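Local coordinates for mucus binding protein (Lactobacillus reuteri, PDB 3I57) that probably binds mucus glycoproteins and immunoglobulins at the bacterial cell surface, this chain being one type 2 repeat with a beta-grasp fold, at residues T90-Y102 against E112-G124. Sequence-based numbering, arbitrary orientation.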
ATOM      1  N   THR A  90      -2.990  -2.641   5.332  1.00 11.20           N
ATOM      2  CA  THR A  90      -2.410  -1.320   5.660  1.00 11.31           C
ATOM      3  C   THR A  90      -3.384  -0.239   5.233  1.00 10.91           C
ATOM      4  O   THR A  90      -4.212  -0.462   4.355  1.00 10.68           O
ATOM      5  CB  THR A  90      -1.036  -1.095   5.021  1.00 11.68           C
ATOM      6  OG1 THR A  90      -1.134  -1.277   3.602  1.00 12.26           O
ATOM      7  CG2 THR A  90      -0.028  -2.090   5.574  1.00 11.83           C
ATOM      8  N   LYS A  91      -3.288   0.942   5.850  1.00 11.15           N
ATOM      9  CA  LYS A  91      -4.236   2.004   5.562  1.00 10.37           C
ATOM     10  C   LYS A  91      -3.548   3.269   5.122  1.00  9.03           C
ATOM     11  O   LYS A  91      -2.350   3.475   5.404  1.00  8.92           O
ATOM     12  CB  LYS A  91      -5.072   2.327   6.801  1.00 11.03           C
ATOM     13  CG  LYS A  91      -6.085   1.267   7.139  1.00 14.89           C
ATOM     14  CD  LYS A  91      -6.844   1.640   8.397  1.00 18.26           C
ATOM     15  CE  LYS A  91      -7.567   0.435   8.956  1.00 21.92           C
ATOM     16  NZ  LYS A  91      -8.582  -0.136   8.030  1.00 21.91           N
ATOM     17  N   GLY A  92      -4.319   4.126   4.460  1.00  8.48           N
ATOM     18  CA  GLY A  92      -3.865   5.471   4.097  1.00  8.27           C
ATOM     19  C   GLY A  92      -4.090   6.550   5.147  1.00  8.93           C
ATOM     20  O   GLY A  92      -3.861   7.730   4.893  1.00  7.80           O
ATOM     21  N   THR A  93      -4.526   6.140   6.336  1.00  8.77           N
ATOM     22  CA  THR A  93      -4.859   7.081   7.382  1.00  8.66           C
ATOM     23  C   THR A  93      -4.286   6.635   8.712  1.00  9.02           C
ATOM     24  O   THR A  93      -4.038   5.451   8.919  1.00  9.61           O
ATOM     25  CB  THR A  93      -6.389   7.240   7.521  1.00  7.76           C
ATOM     26  OG1 THR A  93      -7.002   5.961   7.769  1.00 11.24           O
ATOM     27  CG2 THR A  93      -6.955   7.822   6.244  1.00  9.41           C
ATOM     28  N   LYS A  94      -4.035   7.579   9.611  1.00  8.99           N
ATOM     29  CA  LYS A  94      -3.774   7.197  10.995  1.00  9.04           C
ATOM     30  C   LYS A  94      -4.270   8.307  11.904  1.00  9.51           C
ATOM     31  O   LYS A  94      -4.228   9.472  11.528  1.00 10.15           O
ATOM     32  CB  LYS A  94      -2.296   6.820  11.223  1.00 10.29           C
ATOM     33  CG  LYS A  94      -1.430   7.815  11.972  1.00 13.22           C
ATOM     34  CD  LYS A  94      -0.031   7.264  12.167  1.00 10.77           C
ATOM     35  CE  LYS A  94       0.982   8.295  11.696  1.00 12.26           C
ATOM     36  NZ  LYS A  94       2.346   7.933  12.122  1.00 14.20           N
ATOM     37  N   THR A  95      -4.753   7.932  13.083  1.00  8.82           N
ATOM     38  CA  THR A  95      -5.269   8.911  14.031  1.00  8.28           C
ATOM     39  C   THR A  95      -4.477   8.788  15.339  1.00  7.88           C
ATOM     40  O   THR A  95      -4.314   7.685  15.883  1.00  7.42           O
ATOM     41  CB  THR A  95      -6.778   8.709  14.238  1.00  8.57           C
ATOM     42  OG1 THR A  95      -7.463   8.921  12.989  1.00  9.88           O
ATOM     43  CG2 THR A  95      -7.342   9.673  15.306  1.00  8.55           C
ATOM     44  N   LEU A  96      -3.924   9.908  15.801  1.00  7.31           N
ATOM     45  CA  LEU A  96      -3.188   9.933  17.057  1.00  6.69           C
ATOM     46  C   LEU A  96      -3.990  10.691  18.117  1.00  6.92           C
ATOM     47  O   LEU A  96      -4.776  11.582  17.790  1.00  7.46           O
ATOM     48  CB  LEU A  96      -1.839  10.632  16.897  1.00  6.27           C
ATOM     49  CG  LEU A  96      -0.881  10.119  15.825  1.00  8.29           C
ATOM     50  CD1 LEU A  96       0.458  10.859  15.969  1.00  8.17           C
ATOM     51  CD2 LEU A  96      -0.668   8.629  16.016  1.00  9.93           C
ATOM     52  N   THR A  97      -3.751  10.354  19.383  1.00  7.08           N
ATOM     53  CA  THR A  97      -4.512  10.940  20.473  1.00  8.07           C
ATOM     54  C   THR A  97      -3.591  11.644  21.466  1.00  8.35           C
ATOM     55  O   THR A  97      -2.577  11.087  21.909  1.00  8.18           O
ATOM     56  CB  THR A  97      -5.321   9.851  21.233  1.00  8.48           C
ATOM     57  OG1 THR A  97      -6.259   9.253  20.345  1.00  7.95           O
ATOM     58  CG2 THR A  97      -6.079  10.440  22.431  1.00  9.07           C
ATOM     59  N   GLU A  98      -3.939  12.885  21.802  1.00  7.91           N
ATOM     60  CA  GLU A  98      -3.218  13.605  22.834  1.00  8.10           C
ATOM     61  C   GLU A  98      -3.994  13.395  24.142  1.00  8.43           C
ATOM     62  O   GLU A  98      -5.217  13.495  24.143  1.00  8.70           O
ATOM     63  CB  GLU A  98      -3.147  15.093  22.487  1.00  7.61           C
ATOM     64  CG  GLU A  98      -2.879  15.947  23.730  1.00  8.07           C
ATOM     65  CD  GLU A  98      -2.889  17.436  23.419  1.00  8.65           C
ATOM     66  OE1 GLU A  98      -3.890  17.881  22.817  1.00  7.16           O
ATOM     67  OE2 GLU A  98      -1.909  18.129  23.805  1.00  8.75           O
ATOM     68  N   THR A  99      -3.292  13.087  25.241  1.00  7.62           N
ATOM     69  CA  THR A  99      -3.942  12.877  26.544  1.00  7.64           C
ATOM     70  C   THR A  99      -3.325  13.826  27.550  1.00  6.89           C
ATOM     71  O   THR A  99      -2.094  13.853  27.706  1.00  6.70           O
ATOM     72  CB  THR A  99      -3.709  11.443  27.065  1.00  8.41           C
ATOM     73  OG1 THR A  99      -4.245  10.527  26.120  1.00  8.38           O
ATOM     74  CG2 THR A  99      -4.424  11.223  28.398  1.00  8.39           C
ATOM     75  N   VAL A 100      -4.178  14.595  28.218  1.00  7.56           N
ATOM     76  CA  VAL A 100      -3.746  15.487  29.281  1.00  7.65           C
ATOM     77  C   VAL A 100      -4.339  15.050  30.608  1.00  8.35           C
ATOM     78  O   VAL A 100      -5.567  14.948  30.758  1.00  9.05           O
ATOM     79  CB  VAL A 100      -4.163  16.924  29.014  1.00  8.50           C
ATOM     80  CG1 VAL A 100      -3.650  17.848  30.164  1.00  8.62           C
ATOM     81  CG2 VAL A 100      -3.666  17.384  27.624  1.00  6.76           C
ATOM     82  N   HIS A 101      -3.451  14.758  31.544  1.00  8.23           N
ATOM     83  CA  HIS A 101      -3.813  14.430  32.904  1.00  8.08           C
ATOM     84  C   HIS A 101      -3.828  15.699  33.751  1.00  8.72           C
ATOM     85  O   HIS A 101      -3.113  16.673  33.463  1.00  7.80           O
ATOM     86  CB  HIS A 101      -2.787  13.453  33.515  1.00  8.15           C
ATOM     87  CG  HIS A 101      -2.628  12.171  32.764  1.00  7.54           C
ATOM     88  ND1 HIS A 101      -3.687  11.338  32.469  1.00  9.60           N
ATOM     89  CD2 HIS A 101      -1.518  11.553  32.292  1.00 10.94           C
ATOM     90  CE1 HIS A 101      -3.236  10.261  31.844  1.00 11.82           C
ATOM     91  NE2 HIS A 101      -1.925  10.380  31.705  1.00 13.07           N
ATOM     92  N   TYR A 102      -4.613  15.664  34.833  1.00  8.74           N
ATOM     93  CA  TYR A 102      -4.730  16.822  35.742  1.00  9.57           C
ATOM     94  C   TYR A 102      -4.528  16.322  37.155  1.00  9.85           C
ATOM     95  O   TYR A 102      -5.297  15.479  37.637  1.00 11.04           O
ATOM     96  CB  TYR A 102      -6.085  17.542  35.612  1.00  9.03           C
ATOM     97  CG  TYR A 102      -6.354  18.040  34.215  1.00  9.17           C
ATOM     98  CD1 TYR A 102      -5.657  19.135  33.688  1.00  8.47           C
ATOM     99  CD2 TYR A 102      -7.261  17.367  33.395  1.00  9.99           C
ATOM    100  CE1 TYR A 102      -5.880  19.564  32.385  1.00  7.34           C
ATOM    101  CE2 TYR A 102      -7.487  17.769  32.104  1.00  9.63           C
ATOM    102  CZ  TYR A 102      -6.815  18.865  31.597  1.00 10.73           C
ATOM    103  OH  TYR A 102      -7.068  19.223  30.285  1.00 10.29           O
ATOM    104  N   GLU A 112     -10.671  14.900  35.509  1.00 12.29           N
ATOM    105  CA  GLU A 112     -10.580  13.806  34.533  1.00 12.79           C
ATOM    106  C   GLU A 112      -9.763  14.246  33.331  1.00 11.66           C
ATOM    107  O   GLU A 112      -9.779  15.413  32.962  1.00 12.15           O
ATOM    108  CB  GLU A 112     -11.965  13.338  34.076  1.00 13.92           C
ATOM    109  CG  GLU A 112     -12.898  12.861  35.221  1.00 17.29           C
ATOM    110  CD  GLU A 112     -12.211  11.906  36.189  1.00 22.05           C
ATOM    111  OE1 GLU A 112     -11.644  10.897  35.728  1.00 22.91           O
ATOM    112  OE2 GLU A 112     -12.219  12.172  37.415  1.00 24.56           O
ATOM    113  N   ASP A 113      -9.041  13.296  32.745  1.00 11.28           N
ATOM    114  CA  ASP A 113      -8.262  13.510  31.535  1.00 11.51           C
ATOM    115  C   ASP A 113      -9.113  14.183  30.463  1.00 11.89           C
ATOM    116  O   ASP A 113     -10.323  13.935  30.378  1.00 11.52           O
ATOM    117  CB  ASP A 113      -7.837  12.154  30.956  1.00 11.97           C
ATOM    118  CG  ASP A 113      -6.759  11.449  31.759  1.00 12.57           C
ATOM    119  OD1 ASP A 113      -6.245  12.012  32.756  1.00 11.07           O
ATOM    120  OD2 ASP A 113      -6.407  10.309  31.335  1.00 12.14           O
ATOM    121  N   GLN A 114      -8.479  15.007  29.631  1.00 10.92           N
ATOM    122  CA  GLN A 114      -9.073  15.437  28.368  1.00 11.60           C
ATOM    123  C   GLN A 114      -8.198  14.903  27.256  1.00 10.81           C
ATOM    124  O   GLN A 114      -6.994  14.737  27.436  1.00 10.90           O
ATOM    125  CB  GLN A 114      -9.112  16.958  28.279  1.00 11.78           C
ATOM    126  CG  GLN A 114     -10.206  17.555  29.112  1.00 15.00           C
ATOM    127  CD  GLN A 114     -10.292  19.050  28.947  1.00 18.33           C
ATOM    128  OE1 GLN A 114     -10.080  19.793  29.904  1.00 22.05           O
ATOM    129  NE2 GLN A 114     -10.595  19.506  27.733  1.00 18.33           N
ATOM    130  N   THR A 115      -8.816  14.612  26.123  1.00 10.50           N
ATOM    131  CA  THR A 115      -8.089  14.088  24.979  1.00  9.15           C
ATOM    132  C   THR A 115      -8.445  14.845  23.739  1.00  9.08           C
ATOM    133  O   THR A 115      -9.465  15.522  23.694  1.00 10.28           O
ATOM    134  CB  THR A 115      -8.394  12.606  24.724  1.00  9.34           C
ATOM    135  OG1 THR A 115      -9.808  12.399  24.540  1.00 10.10           O
ATOM    136  CG2 THR A 115      -7.870  11.771  25.904  1.00  8.68           C
ATOM    137  N   ALA A 116      -7.593  14.726  22.730  1.00  8.62           N
ATOM    138  CA  ALA A 116      -7.867  15.296  21.422  1.00  8.02           C
ATOM    139  C   ALA A 116      -7.177  14.424  20.400  1.00  8.13           C
ATOM    140  O   ALA A 116      -6.244  13.684  20.733  1.00  7.98           O
ATOM    141  CB  ALA A 116      -7.343  16.694  21.341  1.00  7.82           C
ATOM    142  N   GLN A 117      -7.608  14.535  19.148  1.00  8.13           N
ATOM    143  CA  GLN A 117      -7.117  13.647  18.117  1.00  8.34           C
ATOM    144  C   GLN A 117      -6.693  14.405  16.876  1.00  8.49           C
ATOM    145  O   GLN A 117      -7.235  15.472  16.574  1.00  7.97           O
ATOM    146  CB  GLN A 117      -8.171  12.600  17.775  1.00  7.95           C
ATOM    147  CG  GLN A 117      -8.398  11.566  18.891  1.00 11.11           C
ATOM    148  CD  GLN A 117      -9.153  10.363  18.391  1.00 15.70           C
ATOM    149  OE1 GLN A 117     -10.052  10.484  17.560  1.00 17.66           O
ATOM    150  NE2 GLN A 117      -8.801   9.194  18.900  1.00 18.72           N
ATOM    151  N   VAL A 118      -5.677  13.875  16.190  1.00  7.53           N
ATOM    152  CA  VAL A 118      -5.298  14.356  14.882  1.00  7.69           C
ATOM    153  C   VAL A 118      -5.226  13.152  13.941  1.00  7.55           C
ATOM    154  O   VAL A 118      -5.022  11.992  14.361  1.00  7.85           O
ATOM    155  CB  VAL A 118      -3.921  15.112  14.840  1.00  8.09           C
ATOM    156  CG1 VAL A 118      -3.952  16.415  15.710  1.00  8.45           C
ATOM    157  CG2 VAL A 118      -2.784  14.193  15.274  1.00  5.45           C
ATOM    158  N   THR A 119      -5.468  13.427  12.665  1.00  7.23           N
ATOM    159  CA  THR A 119      -5.459  12.380  11.647  1.00  7.46           C
ATOM    160  C   THR A 119      -4.520  12.750  10.524  1.00  6.67           C
ATOM    161  O   THR A 119      -4.525  13.899  10.061  1.00  6.60           O
ATOM    162  CB  THR A 119      -6.898  12.197  11.086  1.00  6.70           C
ATOM    163  OG1 THR A 119      -7.727  11.681  12.139  1.00 11.12           O
ATOM    164  CG2 THR A 119      -6.905  11.242   9.906  1.00  8.37           C
ATOM    165  N   PHE A 120      -3.671  11.805  10.107  1.00  5.92           N
ATOM    166  CA  PHE A 120      -2.786  12.007   8.964  1.00  6.58           C
ATOM    167  C   PHE A 120      -3.256  11.163   7.804  1.00  6.77           C
ATOM    168  O   PHE A 120      -3.932  10.157   8.019  1.00  6.07           O
ATOM    169  CB  PHE A 120      -1.369  11.532   9.293  1.00  7.53           C
ATOM    170  CG  PHE A 120      -0.722  12.345  10.362  1.00  7.99           C
ATOM    171  CD1 PHE A 120       0.091  13.409  10.023  1.00  7.68           C
ATOM    172  CD2 PHE A 120      -0.978  12.077  11.694  1.00  8.35           C
ATOM    173  CE1 PHE A 120       0.666  14.190  11.014  1.00  8.28           C
ATOM    174  CE2 PHE A 120      -0.378  12.825  12.710  1.00  9.55           C
ATOM    175  CZ  PHE A 120       0.427  13.888  12.370  1.00  8.69           C
ATOM    176  N   THR A 121      -2.923  11.590   6.588  1.00  5.91           N
ATOM    177  CA  THR A 121      -3.315  10.842   5.397  1.00  6.55           C
ATOM    178  C   THR A 121      -2.109  10.622   4.505  1.00  6.37           C
ATOM    179  O   THR A 121      -1.123  11.352   4.576  1.00  7.57           O
ATOM    180  CB  THR A 121      -4.395  11.578   4.543  1.00  5.91           C
ATOM    181  OG1 THR A 121      -3.832  12.768   3.953  1.00  7.15           O
ATOM    182  CG2 THR A 121      -5.567  11.950   5.382  1.00  6.07           C
ATOM    183  N   ARG A 122      -2.197   9.601   3.673  1.00  7.15           N
ATOM    184  CA  ARG A 122      -1.131   9.331   2.698  1.00  7.83           C
ATOM    185  C   ARG A 122      -1.774   8.696   1.468  1.00  8.30           C
ATOM    186  O   ARG A 122      -2.705   7.876   1.599  1.00  7.92           O
ATOM    187  CB  ARG A 122      -0.034   8.447   3.310  1.00  7.46           C
ATOM    188  CG  ARG A 122      -0.497   7.042   3.772  1.00  7.24           C
ATOM    189  CD  ARG A 122       0.597   6.310   4.520  1.00  5.33           C
ATOM    190  NE  ARG A 122       0.117   5.034   5.052  1.00  8.63           N
ATOM    191  CZ  ARG A 122       0.904   4.133   5.634  1.00  8.91           C
ATOM    192  NH1 ARG A 122       2.213   4.353   5.730  1.00  7.53           N
ATOM    193  NH2 ARG A 122       0.388   3.001   6.096  1.00  8.98           N
ATOM    194  N   ASN A 123      -1.328   9.121   0.285  1.00  8.50           N
ATOM    195  CA  ASN A 123      -1.770   8.489  -0.947  1.00  9.20           C
ATOM    196  C   ASN A 123      -0.922   7.281  -1.199  1.00  8.16           C
ATOM    197  O   ASN A 123       0.089   7.098  -0.560  1.00  9.13           O
ATOM    198  CB  ASN A 123      -1.669   9.452  -2.127  1.00  9.85           C
ATOM    199  CG  ASN A 123      -2.791  10.449  -2.104  1.00 13.46           C
ATOM    200  OD1 ASN A 123      -3.689  10.430  -2.956  1.00 16.91           O
ATOM    201  ND2 ASN A 123      -2.801  11.265  -1.085  1.00 11.96           N
ATOM    202  N   GLY A 124      -1.342   6.457  -2.134  1.00  8.78           N
ATOM    203  CA  GLY A 124      -0.574   5.263  -2.444  1.00  8.06           C
ATOM    204  C   GLY A 124      -0.757   4.849  -3.894  1.00  7.50           C
ATOM    205  O   GLY A 124      -1.430   5.517  -4.679  1.00  6.34           O
TER
HETATM  206  O   HOH W   1      -6.494  13.460  35.014  1.00  8.48           O
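In the Muc B2-like part of this mucus-binding repeat, residues 90-102 and 112-124 pair as an antiparallel beta hairpin of the beta-grasp fold, and side chains fasten it near both ends. Between them, paired backbone hydrogen bonds join Lys94 to Phe120, Leu96 to Val118, Glu98 to Ala116 and Val100 to Gln114. At one end Arg122 grips Lys91 O side-on, with NE and NH2 each 2.9 Å from that oxygen, which lies in the guanidinium plane. Its chain runs extended from CG to NE, carrying the group past Gly92 to the preceding carbonyl. With a leucine in place of Arg122, which has neither NE nor NH2, Lys91 O would lose both of these donors, and the loop before the strand is likely to be held less firmly, though the backbone bond to Gly92 O could remain. At the other end His101 ND1 donates to Asp113 OD1 (2.7 Å, 167° at the hydrogen); the oxygen lies in the ring plane, but the ring and carboxylate planes are 52° apart. A water accepting from Tyr102 N donates to the same OD1, at 2.7 Å. Along one face, Thr95 OG1 and Thr119 OG1 share a hydrogen bond of 2.9 Å, and Gln117 NE2 donates to Thr97 OG1, near its amide plane. The reverse face is more apolar: Leu96 CD1 reaches Phe120 CE2 at 3.9 Å. There Tyr145 packs on Leu96 and Val118, and Val163 of strand 162-168 meets Val100, while strand 176-183 runs parallel to strand 93-104 and hydrogen-bonds to Thr99 and His101 through Leu177.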